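Local coordinates for protein APL1 (Anopheles gambiae, PDB 3O6N) that probably acts in mosquito complement-like immunity as the leucine-rich repeat partner of LRIM1 in a heterodimeric complex, at residues T178-S183 with A191-N196; A242-Y247 with V253-N258; L287-Q292 with K298-S303; L333-H338 with K342-S347. All coordinates share one frame; numbering follows the deposited sequence. Where two conformers were deposited one is given.

Contact 1: T178-S183 with A191-N196; sequences THVDLS and ANVSYN. With NAG (2-acetamido-2-deoxy-beta-D-glucopyranose), chain B.
Val180 and Leu182 face Val193 and Ala191 across the inside of one solenoid coil, with the two backbones well apart: the CA atoms of Val180 and Val193 are 8.7 Å from each other, those of Leu182 and Ala191 8.4 Å. Segment 178-183 is extended from His179 to Asp181 and enters a 3-10 segment at Leu182, whereas 191-196 leaves strand 190-192 for the bend that follows it. The two segments meet through side chains. CG1 of Val193 is common to two contacts, touching CG1 of Val180 and CD1 of Leu182, each at 4.2 Å; placed anti to the carbonyl carbon (chi1 -68°), this methyl is the branch that meets 178-183. CD1 of Leu182 also reaches CB of Ala191.

On the outer side of the strand, OD1 of Asn192 closes an Asx turn, taking the amide N of Ser194 in its carbonyl plane at 3.3 Å and OG of Ser194 slightly tilted from that plane. The same carboxamide carries an N-linked sugar through ND2, and the turn probably limits rotation of the glycosylated amide. Asn196 points its ND2 at O of Val193 almost straight (175°), though from above that carbonyl plane, and also hydrogen-bonds O of Leu172, as the asparagine ladder of leucine-rich repeats does. Leu170 and Leu210, from flanking strands 169-171 and 209-211, pack against Leu182, while Asp211 and Gln171 hydrogen-bond the sugar.

Contact 2: A242-Y247 with V253-N258; sequences AWLLNY and VDLSYN
Leu244 and Leu255 reach toward each other tip to tip, CD1 to CD1 at 4.2 Å, while the indole of Trp243 runs antiparallel alongside Leu255. The ring offers its edge: CH2, at the far corner of the six-membered ring, lies 3.9 Å from CD2 of Leu255, and that methyl stays near the ring plane. CG of Leu244 lies over the rim of one indole face, 3.7 Å above the plane of the Trp243 ring. The two branches of Leu255 are therefore divided between a methyl and an aromatic rim. The other branch of Leu244, CD2, touches CG2 of Val253 more loosely.

In the leucine-rich repeat these are inward residues of strand 252-254 and its following bend, met by a 3-10 turn, 242-246, on the convex side of the coil. The buried indole has its NE1 satisfied by a hydrogen bond to O of Asp240. On the face of the strand turned away from 242-247, OD1 of Asp254 grips Ser256 twice, receiving the amide N nearly along the C-O axis (2.9 Å) and OG on its syn side (2.7 Å), an Asx turn that fixes the bend after Leu255. Asn258 ND2 then donates to O of Leu255 from above the carbonyl plane, and to O of Leu233 in the preceding coil.

Contact 3: L287-Q292 with K298-S303; sequences LNLYGQ and KVLDLS
Leu287 and Leu302 meet at about a right angle, CD2 of the first pressing on CD1 of the second at 3.5 Å, a close methyl contact. Two residues on in the first segment and two back in the second, Leu289 and Leu300 point straight at each other, with CD1 and CD2 respectively 4.0 Å apart. Each pair combines a leucine whose CG is anti to the backbone N (Leu287, chi1 173°; Leu300, -177°) with one whose CG is anti to the carbonyl carbon (Leu302 and Leu289).

The next shell sets the backbone that presents these leucines. OD1 of Asn288 accepts two amides in its carbonyl plane, N of Tyr290 at 2.9 Å and N of Gly291 at 3.0 Å, the latter on a lone pair, and so ties down the turn after Leu289. It also sits 3.2 Å above the centre of the Tyr290 ring. On the other segment OD1 of Asp301 takes N of Ser303 nearly head-on and OG of Ser303 through its syn lone pair, at 2.8 Å, which fixes the bend just after Leu302. Farther out, Phe317 of helix 314-317 packs on Leu287 and Leu300, and Asn313 hydrogen-bonds both N of Leu289 and O of Leu287. Leu300 and Leu302 are leucines of the repeat consensus LxxLxLxxN, whose asparagine, Asn305, donates ND2 to O of Leu302; Leu287 and Leu289 oppose them from the returning side of the coil.

Contact 4: L333-H338 with K342-S347; sequences LKLSTH and KNLTLS. With NAG (2-acetamido-2-deoxy-beta-D-glucopyranose), chain D.
An all-aliphatic contact joins the convex-side loop 333-338 to strand 343-345, the last strand of the parallel ladder, near the C-terminal end of the solenoid. Leu333 has the largest share. Its CD2 lies 3.7 Å from CD2 of Leu346, the two side chains crossing at about a right angle, and touches CD2 of Leu344 more loosely at 4.4 Å. That last methyl also meets CD1 of Leu335, so Leu344 sits against both leucines of the loop. With CG anti to the backbone N (chi1 179°), Leu333 extends CD2 to the strand.

Leu359 of helix 353-359 lies against Leu333, Leu335 and Leu346, and Phe317 of helix 314-317 against Leu333 and Leu335, so a helix contributes to the same core from each of two places in the chain.

Asn343 faces the other way on the strand and bears an N-linked sugar, its ND2 bonded to C1 at 1.4 Å; Tyr324 OH is hydrogen-bonded to the sugar. OG1 of Thr345, on the same outer face, hydrogen-bonds OD1 of Asp326. The strand thus divides its chemistry by alternation: the leucines meet by van der Waals packing, with no polar partner between the segments, while the polar and glycosylated residues look outward.

Overall arrangement
The four contacts follow one another along the chain in series, contact 1 to contact 4, and are spaced along the same solenoid. The centre of contact 1 lies about 17 Å from that of contact 2, contacts 2 and 3 are about 13 Å apart between centres, and contacts 3 and 4 again about 13 Å; the centres of contacts 1 and 4 are about 39 Å apart. None touches another. Each reaches a strand of the same parallel ladder: 190-192, 252-254, 299-301 and 343-345. Similar cross-coil packing thus recurs down the elongated leucine-rich repeat domain and probably helps set the spacing of successive coils, with N-linked sugars on the strands of contacts 1 and 4.

Contact 1: T178-S183 with A191-N196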
# COMPACT_ATOMS: atom_id res chain seq x y z
N THR A 178 -9.56 -0.32 -12.73
CA THR A 178 -10.49 -1.44 -12.66
C THR A 178 -9.80 -2.72 -13.11
O THR A 178 -10.31 -3.82 -12.91
CB THR A 178 -11.73 -1.19 -13.53
OG1 THR A 178 -11.33 -0.88 -14.87
CG2 THR A 178 -12.56 -0.04 -12.97
N HIS A 179 -8.62 -2.58 -13.72
CA HIS A 179 -7.84 -3.74 -14.12
C HIS A 179 -6.34 -3.50 -14.05
O HIS A 179 -5.82 -2.54 -14.63
CB HIS A 179 -8.21 -4.18 -15.53
CG HIS A 179 -7.46 -5.39 -15.99
ND1 HIS A 179 -7.83 -6.67 -15.64
CD2 HIS A 179 -6.35 -5.52 -16.76
CE1 HIS A 179 -6.99 -7.54 -16.17
NE2 HIS A 179 -6.08 -6.86 -16.86
N VAL A 180 -5.65 -4.37 -13.31
CA VAL A 180 -4.20 -4.51 -13.41
C VAL A 180 -3.83 -5.91 -12.92
O VAL A 180 -4.10 -6.27 -11.77
CB VAL A 180 -3.42 -3.44 -12.62
CG1 VAL A 180 -3.91 -3.35 -11.17
CG2 VAL A 180 -1.93 -3.73 -12.67
N ASP A 181 -3.23 -6.71 -13.79
CA ASP A 181 -2.91 -8.09 -13.46
C ASP A 181 -1.47 -8.23 -12.97
O ASP A 181 -0.54 -8.34 -13.76
CB ASP A 181 -3.14 -9.01 -14.66
CG ASP A 181 -3.16 -10.47 -14.28
OD1 ASP A 181 -2.70 -10.81 -13.17
OD2 ASP A 181 -3.64 -11.29 -15.09
N LEU A 182 -1.31 -8.24 -11.65
CA LEU A 182 0.01 -8.32 -11.04
C LEU A 182 0.63 -9.71 -11.21
O LEU A 182 1.84 -9.87 -11.03
CB LEU A 182 -0.06 -7.98 -9.55
CG LEU A 182 -0.58 -6.58 -9.21
CD1 LEU A 182 -0.78 -6.44 -7.70
CD2 LEU A 182 0.36 -5.50 -9.73
N SER A 183 -0.20 -10.70 -11.53
CA SER A 183 0.30 -12.05 -11.74
C SER A 183 1.23 -12.09 -12.95
O SER A 183 2.06 -12.98 -13.08
CB SER A 183 -0.86 -13.05 -11.92
OG SER A 183 -1.37 -13.04 -13.24
N ALA A 191 4.51 -4.20 -4.10
CA ALA A 191 3.47 -3.70 -4.99
C ALA A 191 2.38 -2.97 -4.21
O ALA A 191 1.95 -3.43 -3.15
CB ALA A 191 2.87 -4.82 -5.81
N ASN A 192 1.94 -1.85 -4.76
CA ASN A 192 0.93 -1.03 -4.09
C ASN A 192 -0.15 -0.62 -5.07
O ASN A 192 0.11 0.15 -6.00
CB ASN A 192 1.61 0.20 -3.47
CG ASN A 192 0.82 0.79 -2.32
OD1 ASN A 192 -0.41 0.87 -2.38
ND2 ASN A 192 1.53 1.20 -1.27
N VAL A 193 -1.36 -1.15 -4.89
CA VAL A 193 -2.47 -0.79 -5.76
C VAL A 193 -3.63 -0.23 -4.94
O VAL A 193 -4.79 -0.28 -5.36
CB VAL A 193 -2.95 -1.99 -6.62
CG1 VAL A 193 -1.88 -2.38 -7.64
CG2 VAL A 193 -3.31 -3.19 -5.74
N SER A 194 -3.30 0.33 -3.79
CA SER A 194 -4.33 0.85 -2.88
C SER A 194 -5.05 2.04 -3.50
O SER A 194 -4.52 2.72 -4.38
CB SER A 194 -3.73 1.21 -1.52
OG SER A 194 -2.81 2.29 -1.61
N TYR A 195 -6.27 2.28 -3.03
CA TYR A 195 -7.08 3.40 -3.52
C TYR A 195 -7.33 3.32 -5.02
O TYR A 195 -6.94 4.21 -5.78
CB TYR A 195 -6.45 4.74 -3.13
CG TYR A 195 -6.54 5.01 -1.65
CD1 TYR A 195 -7.70 5.51 -1.08
CD2 TYR A 195 -5.45 4.75 -0.82
CE1 TYR A 195 -7.77 5.76 0.28
CE2 TYR A 195 -5.52 4.99 0.53
CZ TYR A 195 -6.68 5.50 1.07
OH TYR A 195 -6.75 5.74 2.42
N ASN A 196 -7.98 2.24 -5.42
CA ASN A 196 -8.41 2.07 -6.80
C ASN A 196 -9.80 1.44 -6.86
O ASN A 196 -10.55 1.50 -5.88
CB ASN A 196 -7.38 1.27 -7.60
CG ASN A 196 -6.20 2.12 -8.03
OD1 ASN A 196 -6.32 2.96 -8.91
ND2 ASN A 196 -5.04 1.91 -7.40
C1 NAG B . 0.81 2.06 -0.35
C2 NAG B . 1.58 1.88 0.96
C3 NAG B . 1.10 2.84 2.05
C4 NAG B . 1.01 4.27 1.53
C5 NAG B . 0.30 4.32 0.19
C6 NAG B . 0.38 5.72 -0.40
C7 NAG B . 2.54 -0.14 1.90
C8 NAG B . 2.25 -1.38 2.70
N2 NAG B . 1.48 0.52 1.44
O3 NAG B . 1.99 2.76 3.15
O4 NAG B . 0.29 5.08 2.45
O5 NAG B . 0.87 3.42 -0.74
O6 NAG B . 1.70 5.97 -0.82
O7 NAG B . 3.69 0.23 1.71

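Contact 2: A242-Y247 with V253-N258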
# COMPACT_ATOMS: atom_id res chain seq x y z
N ALA A 242 -10.21 -18.39 3.04
CA ALA A 242 -9.55 -19.66 2.74
C ALA A 242 -8.22 -19.49 2.01
O ALA A 242 -7.27 -20.24 2.24
CB ALA A 242 -10.49 -20.57 1.95
N TRP A 243 -8.17 -18.50 1.12
CA TRP A 243 -6.97 -18.22 0.33
C TRP A 243 -5.74 -17.91 1.19
O TRP A 243 -4.62 -17.96 0.71
CB TRP A 243 -7.25 -17.06 -0.63
CG TRP A 243 -7.96 -15.93 0.05
CD1 TRP A 243 -9.31 -15.75 0.13
CD2 TRP A 243 -7.36 -14.85 0.76
NE1 TRP A 243 -9.59 -14.61 0.85
CE2 TRP A 243 -8.41 -14.04 1.25
CE3 TRP A 243 -6.04 -14.48 1.03
CZ2 TRP A 243 -8.18 -12.88 1.99
CZ3 TRP A 243 -5.81 -13.33 1.77
CH2 TRP A 243 -6.87 -12.55 2.24
N LEU A 244 -5.95 -17.59 2.47
CA LEU A 244 -4.83 -17.31 3.37
C LEU A 244 -3.88 -18.51 3.53
O LEU A 244 -2.72 -18.34 3.92
CB LEU A 244 -5.34 -16.85 4.74
CG LEU A 244 -5.77 -15.38 4.82
CD1 LEU A 244 -6.49 -15.10 6.13
CD2 LEU A 244 -4.57 -14.46 4.65
N LEU A 245 -4.38 -19.70 3.22
CA LEU A 245 -3.58 -20.92 3.34
C LEU A 245 -2.38 -20.88 2.41
O LEU A 245 -1.40 -21.60 2.61
CB LEU A 245 -4.44 -22.14 3.01
CG LEU A 245 -3.92 -23.49 3.52
CD1 LEU A 245 -4.00 -23.54 5.04
CD2 LEU A 245 -4.70 -24.63 2.90
N ASN A 246 -2.45 -20.02 1.40
CA ASN A 246 -1.39 -19.95 0.39
C ASN A 246 -0.23 -19.02 0.75
O ASN A 246 0.71 -18.88 -0.03
CB ASN A 246 -2.00 -19.55 -0.95
CG ASN A 246 -2.91 -20.63 -1.50
OD1 ASN A 246 -2.74 -21.81 -1.19
ND2 ASN A 246 -3.87 -20.24 -2.32
N TYR A 247 -0.30 -18.42 1.93
CA TYR A 247 0.69 -17.41 2.34
C TYR A 247 1.27 -17.69 3.72
O TYR A 247 1.03 -16.94 4.67
CB TYR A 247 0.08 -16.00 2.22
CG TYR A 247 -0.56 -15.82 0.87
CD1 TYR A 247 0.23 -15.68 -0.27
CD2 TYR A 247 -1.93 -15.86 0.71
CE1 TYR A 247 -0.33 -15.56 -1.52
CE2 TYR A 247 -2.51 -15.73 -0.55
CZ TYR A 247 -1.70 -15.58 -1.66
OH TYR A 247 -2.26 -15.46 -2.91
N VAL A 253 -1.45 -9.27 8.42
CA VAL A 253 -2.50 -9.13 7.42
C VAL A 253 -3.63 -8.27 7.98
O VAL A 253 -4.07 -8.46 9.12
CB VAL A 253 -3.02 -10.50 6.92
CG1 VAL A 253 -3.63 -11.30 8.06
CG2 VAL A 253 -4.04 -10.29 5.80
N ASP A 254 -4.06 -7.29 7.20
CA ASP A 254 -5.15 -6.42 7.62
C ASP A 254 -6.38 -6.70 6.77
O ASP A 254 -6.39 -6.43 5.57
CB ASP A 254 -4.74 -4.95 7.52
CG ASP A 254 -5.73 -4.01 8.20
OD1 ASP A 254 -6.87 -4.44 8.47
OD2 ASP A 254 -5.37 -2.85 8.47
N LEU A 255 -7.40 -7.28 7.40
CA LEU A 255 -8.66 -7.61 6.76
C LEU A 255 -9.80 -6.72 7.24
O LEU A 255 -10.97 -7.02 7.01
CB LEU A 255 -9.02 -9.07 7.07
CG LEU A 255 -7.98 -10.11 6.66
CD1 LEU A 255 -8.34 -11.49 7.21
CD2 LEU A 255 -7.84 -10.15 5.16
N SER A 256 -9.46 -5.63 7.92
CA SER A 256 -10.49 -4.75 8.49
C SER A 256 -11.33 -4.12 7.39
O SER A 256 -10.89 -3.99 6.25
CB SER A 256 -9.87 -3.67 9.38
OG SER A 256 -9.05 -2.78 8.64
N TYR A 257 -12.55 -3.73 7.73
CA TYR A 257 -13.47 -3.11 6.78
C TYR A 257 -13.69 -3.99 5.54
O TYR A 257 -13.51 -3.55 4.40
CB TYR A 257 -12.97 -1.72 6.37
CG TYR A 257 -12.96 -0.73 7.51
CD1 TYR A 257 -14.09 0.03 7.80
CD2 TYR A 257 -11.84 -0.55 8.30
CE1 TYR A 257 -14.09 0.94 8.84
CE2 TYR A 257 -11.83 0.35 9.34
CZ TYR A 257 -12.95 1.10 9.61
OH TYR A 257 -12.94 2.00 10.65
N ASN A 258 -14.07 -5.23 5.80
CA ASN A 258 -14.52 -6.14 4.75
C ASN A 258 -15.88 -6.72 5.13
O ASN A 258 -16.58 -6.15 5.97
CB ASN A 258 -13.48 -7.24 4.50
CG ASN A 258 -12.36 -6.77 3.56
OD1 ASN A 258 -12.53 -6.79 2.34
ND2 ASN A 258 -11.24 -6.34 4.13

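Contact 3: L287-Q292 with K298-S303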
# COMPACT_ATOMS: atom_id res chain seq x y z
N LEU A 287 -16.27 -16.79 15.99
CA LEU A 287 -14.82 -16.81 16.07
C LEU A 287 -14.33 -18.11 16.70
O LEU A 287 -14.66 -18.42 17.84
CB LEU A 287 -14.32 -15.64 16.91
CG LEU A 287 -12.83 -15.64 17.22
CD1 LEU A 287 -12.04 -15.34 15.96
CD2 LEU A 287 -12.51 -14.61 18.31
N ASN A 288 -13.54 -18.87 15.95
CA ASN A 288 -12.90 -20.06 16.51
C ASN A 288 -11.42 -20.10 16.18
O ASN A 288 -11.03 -20.54 15.10
CB ASN A 288 -13.59 -21.34 16.02
CG ASN A 288 -12.95 -22.60 16.60
OD1 ASN A 288 -11.84 -22.56 17.12
ND2 ASN A 288 -13.66 -23.72 16.52
N LEU A 289 -10.60 -19.65 17.12
CA LEU A 289 -9.16 -19.81 17.02
C LEU A 289 -8.67 -20.71 18.16
O LEU A 289 -7.50 -20.68 18.53
CB LEU A 289 -8.45 -18.45 17.07
CG LEU A 289 -8.64 -17.55 15.85
CD1 LEU A 289 -8.00 -16.19 16.08
CD2 LEU A 289 -8.09 -18.21 14.59
N TYR A 290 -9.58 -21.53 18.70
CA TYR A 290 -9.22 -22.45 19.77
C TYR A 290 -9.02 -23.89 19.28
O TYR A 290 -8.33 -24.67 19.93
CB TYR A 290 -10.23 -22.41 20.92
CG TYR A 290 -11.68 -22.44 20.51
CD1 TYR A 290 -12.38 -23.64 20.40
CD2 TYR A 290 -12.37 -21.25 20.24
CE1 TYR A 290 -13.72 -23.66 20.03
CE2 TYR A 290 -13.70 -21.26 19.87
CZ TYR A 290 -14.36 -22.46 19.76
OH TYR A 290 -15.69 -22.46 19.38
N GLY A 291 -9.62 -24.23 18.15
CA GLY A 291 -9.37 -25.53 17.53
C GLY A 291 -7.89 -25.72 17.29
O GLY A 291 -7.33 -26.79 17.55
N GLN A 292 -7.25 -24.67 16.77
CA GLN A 292 -5.80 -24.62 16.66
C GLN A 292 -5.35 -23.17 16.70
O GLN A 292 -5.43 -22.46 15.69
CB GLN A 292 -5.31 -25.30 15.38
CG GLN A 292 -3.79 -25.35 15.25
CD GLN A 292 -3.33 -26.12 14.03
OE1 GLN A 292 -3.86 -27.18 13.71
NE2 GLN A 292 -2.32 -25.59 13.34
N LYS A 298 0.44 -12.00 18.16
CA LYS A 298 0.68 -11.00 19.19
C LYS A 298 -0.44 -9.96 19.24
O LYS A 298 -0.78 -9.45 20.30
CB LYS A 298 2.01 -10.28 18.95
CG LYS A 298 3.24 -11.17 19.02
CD LYS A 298 3.36 -11.87 20.36
CE LYS A 298 4.61 -12.72 20.44
NZ LYS A 298 4.68 -13.54 21.68
N VAL A 299 -0.99 -9.63 18.07
CA VAL A 299 -2.00 -8.58 17.99
C VAL A 299 -3.23 -9.11 17.26
O VAL A 299 -3.13 -9.66 16.16
CB VAL A 299 -1.47 -7.32 17.26
CG1 VAL A 299 -2.58 -6.28 17.12
CG2 VAL A 299 -0.27 -6.73 18.00
N LEU A 300 -4.40 -8.95 17.89
CA LEU A 300 -5.65 -9.40 17.29
C LEU A 300 -6.69 -8.31 17.47
O LEU A 300 -7.09 -8.00 18.60
CB LEU A 300 -6.12 -10.71 17.92
CG LEU A 300 -7.39 -11.36 17.36
CD1 LEU A 300 -7.28 -11.58 15.85
CD2 LEU A 300 -7.68 -12.68 18.06
N ASP A 301 -7.13 -7.73 16.36
CA ASP A 301 -8.12 -6.67 16.41
C ASP A 301 -9.46 -7.19 15.92
O ASP A 301 -9.64 -7.45 14.73
CB ASP A 301 -7.68 -5.47 15.57
CG ASP A 301 -8.58 -4.27 15.74
OD1 ASP A 301 -9.65 -4.42 16.37
OD2 ASP A 301 -8.22 -3.18 15.24
N LEU A 302 -10.40 -7.34 16.85
CA LEU A 302 -11.74 -7.82 16.51
C LEU A 302 -12.79 -6.75 16.81
O LEU A 302 -13.98 -7.06 16.89
CB LEU A 302 -12.07 -9.08 17.32
CG LEU A 302 -11.13 -10.27 17.15
CD1 LEU A 302 -11.36 -11.29 18.25
CD2 LEU A 302 -11.32 -10.89 15.77
N SER A 303 -12.35 -5.51 16.98
CA SER A 303 -13.26 -4.44 17.36
C SER A 303 -14.27 -4.13 16.26
O SER A 303 -14.01 -4.36 15.08
CB SER A 303 -12.49 -3.17 17.75
OG SER A 303 -11.79 -2.61 16.63

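Contact 4: L333-H338 with K342-S347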
# COMPACT_ATOMS: atom_id res chain seq x y z
N LEU A 333 -15.61 -13.13 28.98
CA LEU A 333 -14.22 -13.26 28.58
C LEU A 333 -13.46 -13.90 29.73
O LEU A 333 -13.60 -13.51 30.88
CB LEU A 333 -13.63 -11.88 28.27
CG LEU A 333 -12.15 -11.87 27.85
CD1 LEU A 333 -11.98 -12.60 26.51
CD2 LEU A 333 -11.61 -10.45 27.77
N LYS A 334 -12.65 -14.91 29.40
CA LYS A 334 -11.84 -15.59 30.40
C LYS A 334 -10.36 -15.52 30.04
O LYS A 334 -9.98 -15.76 28.90
CB LYS A 334 -12.25 -17.06 30.52
CG LYS A 334 -13.56 -17.32 31.23
CD LYS A 334 -13.83 -18.81 31.32
CE LYS A 334 -15.11 -19.11 32.08
NZ LYS A 334 -15.39 -20.57 32.11
N LEU A 335 -9.54 -15.19 31.03
CA LEU A 335 -8.09 -15.17 30.84
C LEU A 335 -7.43 -15.99 31.94
O LEU A 335 -7.89 -16.00 33.08
CB LEU A 335 -7.56 -13.73 30.88
CG LEU A 335 -7.96 -12.77 29.75
CD1 LEU A 335 -7.39 -11.38 30.03
CD2 LEU A 335 -7.48 -13.27 28.40
N SER A 336 -6.34 -16.67 31.59
CA SER A 336 -5.56 -17.42 32.57
C SER A 336 -4.74 -16.47 33.42
O SER A 336 -4.48 -15.33 33.02
CB SER A 336 -4.63 -18.41 31.87
OG SER A 336 -5.37 -19.38 31.15
N THR A 337 -4.32 -16.94 34.59
CA THR A 337 -3.52 -16.13 35.50
C THR A 337 -2.23 -15.66 34.83
O THR A 337 -1.70 -14.59 35.15
CB THR A 337 -3.16 -16.92 36.78
OG1 THR A 337 -4.35 -17.47 37.35
CG2 THR A 337 -2.49 -16.01 37.80
N HIS A 338 -1.74 -16.45 33.88
CA HIS A 338 -0.45 -16.21 33.25
C HIS A 338 -0.54 -15.59 31.86
O HIS A 338 0.42 -15.66 31.09
CB HIS A 338 0.34 -17.51 33.18
CG HIS A 338 -0.36 -18.59 32.40
ND1 HIS A 338 -0.38 -18.61 31.02
CD2 HIS A 338 -1.07 -19.67 32.81
CE1 HIS A 338 -1.08 -19.67 30.62
NE2 HIS A 338 -1.50 -20.32 31.68
N LYS A 342 -0.96 -6.96 27.28
CA LYS A 342 -0.45 -5.66 27.71
C LYS A 342 -1.41 -4.54 27.33
O LYS A 342 -1.39 -3.47 27.92
CB LYS A 342 0.92 -5.39 27.09
CG LYS A 342 2.01 -6.35 27.54
CD LYS A 342 2.19 -6.32 29.05
CE LYS A 342 3.28 -7.28 29.50
NZ LYS A 342 3.46 -7.26 30.97
N ASN A 343 -2.26 -4.79 26.34
CA ASN A 343 -3.24 -3.81 25.89
C ASN A 343 -4.55 -4.52 25.53
O ASN A 343 -4.57 -5.35 24.62
CB ASN A 343 -2.71 -3.03 24.68
CG ASN A 343 -3.49 -1.75 24.42
OD1 ASN A 343 -4.67 -1.64 24.73
ND2 ASN A 343 -2.81 -0.76 23.84
N LEU A 344 -5.62 -4.20 26.25
CA LEU A 344 -6.91 -4.85 26.06
C LEU A 344 -8.03 -3.82 26.02
O LEU A 344 -8.11 -2.95 26.89
CB LEU A 344 -7.15 -5.84 27.21
CG LEU A 344 -8.48 -6.59 27.28
CD1 LEU A 344 -8.63 -7.52 26.08
CD2 LEU A 344 -8.56 -7.38 28.59
N THR A 345 -8.89 -3.89 25.00
CA THR A 345 -10.08 -3.03 24.97
C THR A 345 -11.34 -3.87 25.15
O THR A 345 -11.45 -4.97 24.60
CB THR A 345 -10.18 -2.19 23.68
OG1 THR A 345 -10.26 -3.04 22.53
CG2 THR A 345 -8.97 -1.25 23.55
N LEU A 346 -12.29 -3.34 25.92
CA LEU A 346 -13.44 -4.12 26.38
C LEU A 346 -14.76 -3.36 26.34
O LEU A 346 -15.83 -3.95 26.54
CB LEU A 346 -13.20 -4.58 27.82
CG LEU A 346 -11.98 -5.47 28.07
CD1 LEU A 346 -11.74 -5.63 29.57
CD2 LEU A 346 -12.16 -6.83 27.40
N SER A 347 -14.70 -2.06 26.09
CA SER A 347 -15.90 -1.23 26.21
C SER A 347 -16.89 -1.46 25.07
O SER A 347 -16.57 -2.07 24.05
CB SER A 347 -15.54 0.25 26.34
OG SER A 347 -15.09 0.79 25.11
C1 NAG D . -3.73 0.28 23.43
C2 NAG D . -2.86 1.53 23.36
C3 NAG D . -3.57 2.71 22.70
C4 NAG D . -4.29 2.28 21.43
C5 NAG D . -5.14 1.04 21.68
C6 NAG D . -5.81 0.57 20.39
C7 NAG D . -1.16 1.84 25.07
C8 NAG D . -0.88 2.12 26.52
N2 NAG D . -2.44 1.92 24.69
O3 NAG D . -2.63 3.71 22.38
O4 NAG D . -5.11 3.33 20.98
O5 NAG D . -4.34 -0.01 22.19
O6 NAG D . -7.20 0.76 20.48
O7 NAG D . -0.25 1.56 24.30